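Local coordinates for protein oxidoreductase (PDB 3E18) that binds NAD in a Rossmann-fold domain and is probably a dehydrogenase of the GFO/IDH/MocA family, its substrate being unknown, at residues S77-A82 with L106-V111; Y308-D313 with E320-N325; P237-K242 with G248-W253; K52-E55 with A59-A62. One frame throughout, in Å; residues are numbered along the deposited sequence.

Interaction 1. Residues S77-A82 with L106-V111; sequences SHKELA and LAIMDV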
loop_
_atom_site.group_PDB
_atom_site.type_symbol
_atom_site.label_atom_id
_atom_site.label_comp_id
_atom_site.label_asym_id
_atom_site.label_seq_id
_atom_site.Cartn_x
_atom_site.Cartn_y
_atom_site.Cartn_z
ATOM N N SER A 77 29.784 -15.413 -1.199
ATOM C CA SER A 77 31.224 -15.399 -0.970
ATOM C C SER A 77 31.740 -14.225 -0.124
ATOM O O SER A 77 32.922 -14.192 0.207
ATOM C CB SER A 77 31.979 -15.482 -2.309
ATOM O OG SER A 77 31.572 -14.453 -3.191
ATOM N N HIS A 78 30.870 -13.278 0.238
ATOM C CA HIS A 78 31.325 -12.043 0.882
ATOM C C HIS A 78 32.007 -12.292 2.219
ATOM O O HIS A 78 33.032 -11.695 2.507
ATOM C CB HIS A 78 30.170 -11.081 1.138
ATOM C CG HIS A 78 29.614 -10.432 -0.093
ATOM N ND1 HIS A 78 28.526 -9.590 -0.046
ATOM C CD2 HIS A 78 29.978 -10.509 -1.396
ATOM C CE1 HIS A 78 28.246 -9.170 -1.267
ATOM N NE2 HIS A 78 29.114 -9.711 -2.105
ATOM N N LYS A 79 31.415 -13.163 3.027
ATOM C CA LYS A 79 31.864 -13.358 4.402
ATOM C C LYS A 79 33.282 -13.941 4.469
ATOM O O LYS A 79 34.118 -13.432 5.211
ATOM C CB LYS A 79 30.876 -14.248 5.153
ATOM C CG LYS A 79 31.226 -14.499 6.631
ATOM C CD LYS A 79 30.474 -15.715 7.155
ATOM C CE LYS A 79 30.844 -16.010 8.604
ATOM N NZ LYS A 79 30.047 -17.127 9.197
ATOM N N GLU A 80 33.544 -14.990 3.686
ATOM C CA GLU A 80 34.847 -15.670 3.700
ATOM C C GLU A 80 35.963 -14.752 3.204
ATOM O O GLU A 80 37.032 -14.690 3.815
ATOM C CB GLU A 80 34.816 -16.972 2.873
ATOM C CG GLU A 80 36.138 -17.760 2.866
ATOM C CD GLU A 80 36.064 -19.066 2.076
ATOM O OE1 GLU A 80 35.362 -20.011 2.511
ATOM O OE2 GLU A 80 36.727 -19.147 1.019
ATOM N N LEU A 81 35.704 -14.051 2.100
ATOM C CA LEU A 81 36.673 -13.116 1.526
ATOM C C LEU A 81 36.963 -11.938 2.447
ATOM O O LEU A 81 38.106 -11.498 2.532
ATOM C CB LEU A 81 36.214 -12.625 0.150
ATOM C CG LEU A 81 35.950 -13.717 -0.894
ATOM C CD1 LEU A 81 35.392 -13.129 -2.196
ATOM C CD2 LEU A 81 37.168 -14.567 -1.175
ATOM N N ALA A 82 35.934 -11.436 3.132
ATOM C CA ALA A 82 36.100 -10.338 4.090
ATOM C C ALA A 82 36.909 -10.755 5.303
ATOM O O ALA A 82 37.842 -10.059 5.678
ATOM C CB ALA A 82 34.750 -9.757 4.525
ATOM N N LEU A 106 27.987 -10.062 12.262
ATOM C CA LEU A 106 28.468 -9.942 13.640
ATOM C C LEU A 106 29.846 -10.622 13.767
ATOM O O LEU A 106 30.738 -10.096 14.444
ATOM C CB LEU A 106 27.462 -10.579 14.592
ATOM C CG LEU A 106 26.816 -9.851 15.763
ATOM C CD1 LEU A 106 26.521 -8.374 15.472
ATOM C CD2 LEU A 106 25.542 -10.582 16.128
ATOM N N ALA A 107 30.019 -11.755 13.083
ATOM C CA ALA A 107 31.318 -12.431 13.005
ATOM C C ALA A 107 32.401 -11.561 12.372
ATOM O O ALA A 107 33.505 -11.470 12.910
ATOM C CB ALA A 107 31.200 -13.756 12.282
ATOM N N ILE A 108 32.085 -10.942 11.230
ATOM C CA ILE A 108 32.994 -10.026 10.557
ATOM C C ILE A 108 33.367 -8.825 11.424
ATOM O O ILE A 108 34.545 -8.482 11.528
ATOM C CB ILE A 108 32.411 -9.539 9.232
ATOM C CG1 ILE A 108 32.287 -10.714 8.263
ATOM C CG2 ILE A 108 33.285 -8.436 8.638
ATOM C CD1 ILE A 108 31.624 -10.334 6.941
ATOM N N MET A 109 32.360 -8.223 12.060
ATOM C CA MET A 109 32.550 -7.121 13.002
ATOM C C MET A 109 33.520 -7.482 14.135
ATOM O O MET A 109 34.413 -6.687 14.477
ATOM C CB MET A 109 31.195 -6.652 13.575
ATOM C CG MET A 109 30.330 -5.800 12.604
ATOM S SD MET A 109 28.598 -5.538 13.123
ATOM C CE MET A 109 28.806 -4.674 14.674
ATOM N N ASP A 110 33.341 -8.680 14.692
ATOM C CA ASP A 110 34.235 -9.229 15.715
ATOM C C ASP A 110 35.681 -9.346 15.230
ATOM O O ASP A 110 36.590 -8.893 15.903
ATOM C CB ASP A 110 33.737 -10.599 16.179
ATOM C CG ASP A 110 32.532 -10.511 17.105
ATOM O OD1 ASP A 110 32.265 -9.429 17.674
ATOM O OD2 ASP A 110 31.854 -11.545 17.257
ATOM N N VAL A 111 35.872 -9.942 14.059
ATOM C CA VAL A 111 37.200 -10.069 13.464
ATOM C C VAL A 111 37.835 -8.688 13.226
ATOM O O VAL A 111 38.972 -8.476 13.619
ATOM C CB VAL A 111 37.188 -10.928 12.164
ATOM C CG1 VAL A 111 38.563 -10.935 11.491
ATOM C CG2 VAL A 111 36.741 -12.365 12.471
#
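K79 and I108 mark the closest backbone approach between two nearly parallel helices: the segment axes of 78-82 and 106-111 lie 10.3 Å apart at 7° to each other, and the CA atoms of K79 and I108 are separated by 7.1 Å. At that spacing the backbones do not touch, and the space between them is bridged chiefly by I108. With CG1 anti to its own carbonyl carbon (chi1 -66°) and the chain then extended, I108 sends CD1 across to helix 78-82, where it settles between two residues one turn apart, 4.0 Å from K79 CA and 4.0 Å from A82 CB. A82 turns its CB toward the partner helix and meets this methyl group. K79 reaches toward the partner helix, its CG anti to the backbone N (chi1 -179°) and the rest of the chain extended; its aliphatic part crosses I108 at a slant, and CE reaches A107 CB at 4.3 Å. Beyond that, NZ forms a salt bridge with D104, earlier on the same helix as A107. I108 and A82 both rest on F119 of strand 119-122, which places the pair on the side of the helices that faces the parallel sheet of the Rossmann domain. H78, whose ring leads away from this interface, touches the bound NAD. The contact therefore divides by chemistry: an apolar inner part, where methyl groups meet at van der Waals distance, and a partly exposed outer part, where the lysine CE lies against the alanine CB and NZ pairs with an aspartate of the partner helix.

Interaction 2. Residues Y308-D313 with E320-N325; sequences YNNFVD and EPIVQN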
loop_
_atom_site.group_PDB
_atom_site.type_symbol
_atom_site.label_atom_id
_atom_site.label_comp_id
_atom_site.label_asym_id
_atom_site.label_seq_id
_atom_site.Cartn_x
_atom_site.Cartn_y
_atom_site.Cartn_z
ATOM N N TYR A 308 33.599 7.001 -0.590
ATOM C CA TYR A 308 35.012 6.648 -0.582
ATOM C C TYR A 308 35.913 7.665 0.105
ATOM O O TYR A 308 36.931 7.276 0.670
ATOM C CB TYR A 308 35.502 6.355 -2.002
ATOM C CG TYR A 308 35.376 4.904 -2.397
ATOM C CD1 TYR A 308 34.529 4.514 -3.431
ATOM C CD2 TYR A 308 36.109 3.912 -1.732
ATOM C CE1 TYR A 308 34.422 3.182 -3.804
ATOM C CE2 TYR A 308 36.012 2.585 -2.101
ATOM C CZ TYR A 308 35.171 2.227 -3.143
ATOM O OH TYR A 308 35.072 0.911 -3.511
ATOM N N ASN A 309 35.534 8.948 0.102
ATOM C CA ASN A 309 36.291 9.946 0.856
ATOM C C ASN A 309 36.036 9.794 2.337
ATOM O O ASN A 309 36.930 9.999 3.161
ATOM C CB ASN A 309 35.974 11.373 0.404
ATOM C CG ASN A 309 36.691 11.743 -0.879
ATOM O OD1 ASN A 309 37.785 11.255 -1.158
ATOM N ND2 ASN A 309 36.077 12.610 -1.667
ATOM N N ASN A 310 34.816 9.410 2.672
ATOM C CA ASN A 310 34.514 9.096 4.065
ATOM C C ASN A 310 35.275 7.856 4.573
ATOM O O ASN A 310 35.750 7.839 5.711
ATOM C CB ASN A 310 33.022 8.894 4.258
ATOM C CG ASN A 310 32.683 8.527 5.680
ATOM O OD1 ASN A 310 32.076 7.490 5.942
ATOM N ND2 ASN A 310 33.127 9.343 6.607
ATOM N N PHE A 311 35.338 6.816 3.745
ATOM C CA PHE A 311 36.112 5.599 4.029
ATOM C C PHE A 311 37.584 5.942 4.338
ATOM O O PHE A 311 38.120 5.484 5.343
ATOM C CB PHE A 311 36.022 4.608 2.852
ATOM C CG PHE A 311 36.868 3.359 3.025
ATOM C CD1 PHE A 311 36.534 2.395 3.976
ATOM C CD2 PHE A 311 37.987 3.142 2.220
ATOM C CE1 PHE A 311 37.316 1.243 4.140
ATOM C CE2 PHE A 311 38.769 1.993 2.367
ATOM C CZ PHE A 311 38.437 1.046 3.330
ATOM N N VAL A 312 38.202 6.767 3.487
ATOM C CA VAL A 312 39.571 7.277 3.713
ATOM C C VAL A 312 39.697 8.068 5.018
ATOM O O VAL A 312 40.642 7.855 5.790
ATOM C CB VAL A 312 40.083 8.077 2.503
ATOM C CG1 VAL A 312 41.448 8.696 2.782
ATOM C CG2 VAL A 312 40.201 7.166 1.314
ATOM N N ASP A 313 38.729 8.941 5.274
ATOM C CA ASP A 313 38.700 9.738 6.504
ATOM C C ASP A 313 38.598 8.856 7.749
ATOM O O ASP A 313 39.122 9.211 8.806
ATOM C CB ASP A 313 37.517 10.713 6.488
ATOM C CG ASP A 313 37.690 11.866 5.490
ATOM O OD1 ASP A 313 38.790 12.045 4.917
ATOM O OD2 ASP A 313 36.694 12.592 5.268
ATOM N N GLU A 320 34.039 9.920 11.846
ATOM C CA GLU A 320 33.195 8.748 12.100
ATOM C C GLU A 320 32.674 8.204 10.762
ATOM O O GLU A 320 32.543 8.964 9.806
ATOM C CB GLU A 320 32.019 9.123 13.007
ATOM C CG GLU A 320 32.406 9.582 14.418
ATOM C CD GLU A 320 32.591 8.442 15.419
ATOM O OE1 GLU A 320 33.169 7.389 15.064
ATOM O OE2 GLU A 320 32.163 8.611 16.585
ATOM N N PRO A 321 32.398 6.884 10.678
ATOM C CA PRO A 321 31.772 6.378 9.450
ATOM C C PRO A 321 30.330 6.865 9.235
ATOM O O PRO A 321 29.567 6.984 10.197
ATOM C CB PRO A 321 31.808 4.853 9.629
ATOM C CG PRO A 321 31.951 4.630 11.107
ATOM C CD PRO A 321 32.657 5.812 11.667
ATOM N N ILE A 322 29.983 7.170 7.984
ATOM C CA ILE A 322 28.594 7.491 7.616
ATOM C C ILE A 322 27.760 6.198 7.611
ATOM O O ILE A 322 26.712 6.124 8.267
ATOM C CB ILE A 322 28.514 8.249 6.254
ATOM C CG1 ILE A 322 29.064 9.680 6.406
ATOM C CG2 ILE A 322 27.074 8.294 5.722
ATOM C CD1 ILE A 322 29.320 10.399 5.093
ATOM N N VAL A 323 28.229 5.192 6.877
ATOM C CA VAL A 323 27.613 3.857 6.883
ATOM C C VAL A 323 28.199 3.070 8.057
ATOM O O VAL A 323 29.311 2.562 7.974
ATOM C CB VAL A 323 27.865 3.087 5.565
ATOM C CG1 VAL A 323 27.110 1.759 5.583
ATOM C CG2 VAL A 323 27.430 3.901 4.358
ATOM N N GLN A 324 27.451 3.007 9.154
ATOM C CA GLN A 324 27.903 2.352 10.364
ATOM C C GLN A 324 27.493 0.890 10.340
ATOM O O GLN A 324 26.413 0.560 9.857
ATOM C CB GLN A 324 27.307 3.062 11.585
ATOM C CG GLN A 324 27.736 4.511 11.650
ATOM C CD GLN A 324 27.734 5.074 13.050
ATOM O OE1 GLN A 324 28.577 4.716 13.876
ATOM N NE2 GLN A 324 26.800 5.980 13.323
ATOM N N ASN A 325 28.360 0.016 10.853
ATOM C CA ASN A 325 28.137 -1.429 10.777
ATOM C C ASN A 325 26.926 -1.885 11.582
ATOM O O ASN A 325 26.216 -2.797 11.169
ATOM C CB ASN A 325 29.395 -2.190 11.202
ATOM C CG ASN A 325 30.475 -2.153 10.143
ATOM O OD1 ASN A 325 30.185 -2.117 8.952
ATOM N ND2 ASN A 325 31.728 -2.167 10.572
HETATM O O HOH W 1 30.346 5.738 4.761
#
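A helix-to-loop contact between N310 and residues 320-322 joins helix 307-315 to the loop that leads on to helix 325-344. The asparagine amide does most of the work, reading the loop backbone with both of its ends. Its OD1 accepts I322 N at 2.9 Å in a nearly straight bond (171° at the hydrogen), the donor tilted from the carbonyl plane. Its ND2 donates to E320 O at 3.3 Å, and that oxygen lies almost exactly in the amide plane. A chi1 of 178° places CG anti to the backbone N, which carries the amide out from the helix to the loop. OD1 has a further partner, a water 2.7 Å away that donates to it and accepts from V323 N. I322 adds an apolar component: CD1 lies 3.9 Å from N310 CG, and the isoleucine side chain crosses the amide at a slant. N310 and P321 both touch M120 of strand 119-122, which sets the contact beside the parallel sheet. Two direct bonds, to E320 O and I322 N on either side of P321, fix the rotation of the amide, and the buried N310 OD1 is satisfied by one peptide N-H and one water.

Interaction 3. Residues P237-K242 with G248-W253; sequences PRWYVK and GIIHDW
This is an antiparallel beta hairpin, strands 239-243 and 246-250, with a classic beta bulge where R238 and W239 both face I250. The strand axes are 4.7 Å apart and run at 171°. The tight part is the ladder itself. W239 and I250 form a hydrogen-bonded pair, W239 N donating to I250 O at 3.0 Å in the carbonyl plane; V241 and G248 form another, G248 N reaching V241 O at 2.9 Å. Between them Y240 and I249 make a non-hydrogen-bonded pair, with I249 CD1 at the edge of the tyrosine ring. On the opposite face W239 and I250 lie side by side, CB to CB 3.9 Å, and both pack on I134 of helix 129-140. P237 CB meets I249 CG1 at 3.8 Å, on the face that the second subunit covers: L236 of that chain packs on P237 and Y240, and I234 O of the second subunit is hydrogen-bonded to Y240 OH.

At the bulge the pairing slackens: R238 N donates to H251 O from 61° out of the carbonyl plane. On the solvent side, H251 and W253 are exposed. R238 is bent at chi2 (68°), which carries NH1 over the rim of the W239 indole, where it is hydrogen-bonded to S151, while NE forms a salt bridge with D130. The same bend lays R238 CD over one face of W253, 4.1 Å from the centroid of the six-membered ring.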
loop_
_atom_site.group_PDB
_atom_site.type_symbol
_atom_site.label_atom_id
_atom_site.label_comp_id
_atom_site.label_asym_id
_atom_site.label_seq_id
_atom_site.Cartn_x
_atom_site.Cartn_y
_atom_site.Cartn_z
ATOM N N PRO A 237 4.658 5.861 -8.032
ATOM C CA PRO A 237 5.766 6.780 -7.696
ATOM C C PRO A 237 6.912 6.185 -6.880
ATOM O O PRO A 237 6.699 5.279 -6.054
ATOM C CB PRO A 237 5.083 7.885 -6.860
ATOM C CG PRO A 237 3.765 7.363 -6.510
ATOM C CD PRO A 237 3.365 6.425 -7.600
ATOM N N ARG A 238 8.108 6.735 -7.094
ATOM C CA ARG A 238 9.289 6.378 -6.319
ATOM C C ARG A 238 9.055 6.669 -4.830
ATOM O O ARG A 238 9.355 5.826 -3.992
ATOM C CB ARG A 238 10.517 7.115 -6.873
ATOM C CG ARG A 238 11.818 6.921 -6.107
ATOM C CD ARG A 238 12.398 5.517 -6.186
ATOM N NE ARG A 238 13.506 5.384 -5.247
ATOM C CZ ARG A 238 13.389 5.062 -3.960
ATOM N NH1 ARG A 238 12.210 4.779 -3.418
ATOM N NH2 ARG A 238 14.476 4.993 -3.219
ATOM N N TRP A 239 8.500 7.839 -4.515
ATOM C CA TRP A 239 8.247 8.230 -3.102
ATOM C C TRP A 239 6.837 8.785 -2.955
ATOM O O TRP A 239 6.359 9.503 -3.828
ATOM C CB TRP A 239 9.246 9.300 -2.672
ATOM C CG TRP A 239 10.666 8.783 -2.459
ATOM C CD1 TRP A 239 11.714 8.863 -3.335
ATOM C CD2 TRP A 239 11.163 8.135 -1.295
ATOM N NE1 TRP A 239 12.845 8.292 -2.786
ATOM C CE2 TRP A 239 12.530 7.844 -1.527
ATOM C CE3 TRP A 239 10.591 7.782 -0.062
ATOM C CZ2 TRP A 239 13.332 7.206 -0.577
ATOM C CZ3 TRP A 239 11.378 7.141 0.877
ATOM C CH2 TRP A 239 12.734 6.856 0.620
ATOM N N TYR A 240 6.162 8.441 -1.862
ATOM C CA TYR A 240 4.885 9.043 -1.536
ATOM C C TYR A 240 4.911 9.149 -0.027
ATOM O O TYR A 240 4.988 8.140 0.668
ATOM C CB TYR A 240 3.709 8.183 -2.015
ATOM C CG TYR A 240 2.326 8.727 -1.640
ATOM C CD1 TYR A 240 1.719 9.753 -2.382
ATOM C CD2 TYR A 240 1.633 8.212 -0.544
ATOM C CE1 TYR A 240 0.450 10.247 -2.035
ATOM C CE2 TYR A 240 0.366 8.694 -0.192
ATOM C CZ TYR A 240 -0.214 9.714 -0.933
ATOM O OH TYR A 240 -1.465 10.175 -0.578
ATOM N N VAL A 241 4.900 10.374 0.473
ATOM C CA VAL A 241 5.139 10.593 1.908
ATOM C C VAL A 241 4.060 11.464 2.527
ATOM O O VAL A 241 3.571 12.376 1.900
ATOM C CB VAL A 241 6.569 11.179 2.178
ATOM C CG1 VAL A 241 7.672 10.144 1.833
ATOM C CG2 VAL A 241 6.812 12.483 1.394
ATOM N N LYS A 242 3.708 11.193 3.783
ATOM C CA LYS A 242 2.607 11.881 4.420
ATOM C C LYS A 242 3.070 12.435 5.742
ATOM O O LYS A 242 3.779 11.756 6.478
ATOM C CB LYS A 242 1.447 10.910 4.691
ATOM C CG LYS A 242 0.741 10.382 3.440
ATOM C CD LYS A 242 -0.422 9.446 3.817
ATOM C CE LYS A 242 -1.640 10.237 4.288
ATOM N NZ LYS A 242 -2.570 9.331 5.025
ATOM N N GLY A 248 3.810 14.646 0.071
ATOM C CA GLY A 248 4.775 14.823 -1.023
ATOM C C GLY A 248 4.877 13.626 -1.944
ATOM O O GLY A 248 4.595 12.504 -1.564
ATOM N N ILE A 249 5.315 13.863 -3.171
ATOM C CA ILE A 249 5.428 12.788 -4.120
ATOM C C ILE A 249 6.685 13.060 -4.950
ATOM O O ILE A 249 6.969 14.222 -5.299
ATOM C CB ILE A 249 4.129 12.665 -5.004
ATOM C CG1 ILE A 249 4.125 11.379 -5.849
ATOM C CG2 ILE A 249 3.928 13.904 -5.898
ATOM C CD1 ILE A 249 2.757 11.040 -6.436
ATOM N N ILE A 250 7.474 12.008 -5.175
ATOM C CA ILE A 250 8.547 12.031 -6.157
ATOM C C ILE A 250 8.208 10.920 -7.145
ATOM O O ILE A 250 8.180 9.748 -6.796
ATOM C CB ILE A 250 9.961 11.840 -5.537
ATOM C CG1 ILE A 250 10.212 12.841 -4.413
ATOM C CG2 ILE A 250 11.032 12.010 -6.598
ATOM C CD1 ILE A 250 11.595 12.766 -3.799
ATOM N N HIS A 251 7.899 11.290 -8.374
ATOM C CA HIS A 251 7.418 10.312 -9.346
ATOM C C HIS A 251 8.456 9.282 -9.747
ATOM O O HIS A 251 8.181 8.076 -9.760
ATOM C CB HIS A 251 6.901 11.023 -10.591
ATOM C CG HIS A 251 5.694 11.861 -10.338
ATOM N ND1 HIS A 251 4.440 11.321 -10.153
ATOM C CD2 HIS A 251 5.547 13.202 -10.239
ATOM C CE1 HIS A 251 3.571 12.297 -9.948
ATOM N NE2 HIS A 251 4.219 13.448 -9.991
ATOM N N ASP A 252 9.654 9.761 -10.051
ATOM C CA ASP A 252 10.618 8.993 -10.814
ATOM C C ASP A 252 12.044 9.472 -10.488
ATOM O O ASP A 252 12.229 10.424 -9.714
ATOM C CB ASP A 252 10.290 9.182 -12.308
ATOM C CG ASP A 252 11.064 8.253 -13.213
ATOM O OD1 ASP A 252 11.769 8.767 -14.121
ATOM O OD2 ASP A 252 10.982 7.020 -13.015
ATOM N N TRP A 253 13.038 8.807 -11.075
ATOM C CA TRP A 253 14.456 9.165 -10.955
ATOM C C TRP A 253 14.793 10.561 -11.500
ATOM O O TRP A 253 15.811 11.140 -11.123
ATOM C CB TRP A 253 15.346 8.126 -11.655
ATOM C CG TRP A 253 15.154 6.712 -11.178
ATOM C CD1 TRP A 253 14.658 5.660 -11.904
ATOM C CD2 TRP A 253 15.452 6.195 -9.874
ATOM N NE1 TRP A 253 14.626 4.523 -11.126
ATOM C CE2 TRP A 253 15.114 4.823 -9.880
ATOM C CE3 TRP A 253 15.970 6.761 -8.700
ATOM C CZ2 TRP A 253 15.273 4.010 -8.760
ATOM C CZ3 TRP A 253 16.139 5.948 -7.589
ATOM C CH2 TRP A 253 15.788 4.589 -7.625
#

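Interaction 4. Residues K52-E55 with A59-A62; sequences KIYE and AVLA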
loop_
_atom_site.group_PDB
_atom_site.type_symbol
_atom_site.label_atom_id
_atom_site.label_comp_id
_atom_site.label_asym_id
_atom_site.label_seq_id
_atom_site.Cartn_x
_atom_site.Cartn_y
_atom_site.Cartn_z
ATOM N N LYS A 52 46.592 -3.595 -13.009
ATOM C CA LYS A 52 47.398 -4.698 -12.468
ATOM C C LYS A 52 46.483 -5.854 -12.072
ATOM O O LYS A 52 45.430 -5.638 -11.460
ATOM C CB LYS A 52 48.200 -4.245 -11.249
ATOM C CG LYS A 52 49.150 -5.301 -10.684
ATOM C CD LYS A 52 49.328 -5.140 -9.178
ATOM C CE LYS A 52 50.611 -5.815 -8.684
ATOM N NZ LYS A 52 50.778 -7.215 -9.188
ATOM N N ILE A 53 46.871 -7.075 -12.437
ATOM C CA ILE A 53 46.094 -8.255 -12.045
ATOM C C ILE A 53 46.869 -9.251 -11.191
ATOM O O ILE A 53 48.065 -9.472 -11.399
ATOM C CB ILE A 53 45.426 -8.962 -13.247
ATOM C CG1 ILE A 53 46.456 -9.317 -14.322
ATOM C CG2 ILE A 53 44.310 -8.081 -13.817
ATOM C CD1 ILE A 53 45.995 -10.400 -15.284
ATOM N N TYR A 54 46.179 -9.817 -10.205
ATOM C CA TYR A 54 46.753 -10.812 -9.323
ATOM C C TYR A 54 46.292 -12.181 -9.767
ATOM O O TYR A 54 45.175 -12.327 -10.259
ATOM C CB TYR A 54 46.305 -10.563 -7.884
ATOM C CG TYR A 54 46.949 -9.368 -7.233
ATOM C CD1 TYR A 54 48.071 -9.516 -6.414
ATOM C CD2 TYR A 54 46.424 -8.089 -7.407
ATOM C CE1 TYR A 54 48.666 -8.415 -5.802
ATOM C CE2 TYR A 54 47.003 -6.987 -6.803
ATOM C CZ TYR A 54 48.126 -7.158 -6.000
ATOM O OH TYR A 54 48.698 -6.067 -5.398
ATOM N N GLU A 55 47.151 -13.183 -9.587
ATOM C CA GLU A 55 46.838 -14.554 -9.997
ATOM C C GLU A 55 45.973 -15.304 -8.980
ATOM O O GLU A 55 45.307 -16.285 -9.323
ATOM C CB GLU A 55 48.120 -15.347 -10.291
ATOM C CG GLU A 55 48.941 -14.823 -11.476
ATOM C CD GLU A 55 48.181 -14.865 -12.798
ATOM O OE1 GLU A 55 47.610 -15.927 -13.132
ATOM O OE2 GLU A 55 48.162 -13.834 -13.505
ATOM N N ALA A 59 47.505 -14.080 -3.161
ATOM C CA ALA A 59 48.561 -13.146 -3.591
ATOM C C ALA A 59 48.234 -11.681 -3.311
ATOM O O ALA A 59 49.133 -10.883 -3.035
ATOM C CB ALA A 59 48.870 -13.339 -5.072
ATOM N N VAL A 60 46.947 -11.326 -3.393
ATOM C CA VAL A 60 46.485 -9.996 -3.005
ATOM C C VAL A 60 46.765 -9.779 -1.524
ATOM O O VAL A 60 47.300 -8.753 -1.116
ATOM C CB VAL A 60 44.963 -9.834 -3.244
ATOM C CG1 VAL A 60 44.469 -8.492 -2.718
ATOM C CG2 VAL A 60 44.624 -9.980 -4.707
ATOM N N LEU A 61 46.405 -10.775 -0.729
ATOM C CA LEU A 61 46.478 -10.669 0.719
ATOM C C LEU A 61 47.907 -10.764 1.263
ATOM O O LEU A 61 48.198 -10.261 2.345
ATOM C CB LEU A 61 45.592 -11.743 1.342
ATOM C CG LEU A 61 44.080 -11.709 1.068
ATOM C CD1 LEU A 61 43.400 -12.550 2.114
ATOM C CD2 LEU A 61 43.496 -10.297 1.061
ATOM N N ALA A 62 48.793 -11.401 0.501
ATOM C CA ALA A 62 50.218 -11.452 0.836
ATOM C C ALA A 62 50.970 -10.169 0.459
ATOM O O ALA A 62 52.084 -9.929 0.946
ATOM C CB ALA A 62 50.871 -12.659 0.171
#
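An aromatic-aliphatic contact joins Y54, in the loop after helix 40-47, to A59 and V60 on the short helix 57-62 at the outer end of the Rossmann domain. V60 CG2 carries it: this methyl sits over one face of the phenol, 3.9 Å from the ring centroid and 27° off the ring normal, a CH-pi arrangement. It is displaced toward the CB end of the ring, where it comes within 3.5 Å of Y54 CG. V60 has CG1 anti to its backbone N (chi1 175°), and this rotation turns the other branch, CG2, to the ring. A59 meets a different part of the phenol, its CB lying 4.1 Å from Y54 CD1. On the opposite face of the ring K52 NZ lies 4.1 Å above the plane, so a methyl borders one face and an ammonium group the other. The far end of the tyrosine is held in position by the hydrogen bond between OH and D63, next in sequence after A62. Y54 and V60 both touch V9 of strand 6-11, while Y54 touches H33 and V60 touches F36 on strand 30-36, so the contact lies among helix 57-62, the loop before it and these two neighbouring strands.

In the fold
Along the chain the order is interaction 4, interaction 1, interaction 3, interaction 2. Interactions 1 and 4 fall in the Rossmann-fold range, their centres about 20 Å apart, and pack a helix on a helix and a loop on a helix beside the parallel sheet of the NAD-binding domain. Interaction 2, from the C-terminal part, returns to that sheet: its centre is about 18 Å from that of interaction 1, and M109 SD touches N325 CB at 3.9 Å. Interaction 3 stands apart in the mixed sheet, about 45 Å from interaction 4 between centres, where it meets the second subunit. The set thus spans a nucleotide-binding domain, completed by C-terminal helices, and a sheet domain used in dimer contact.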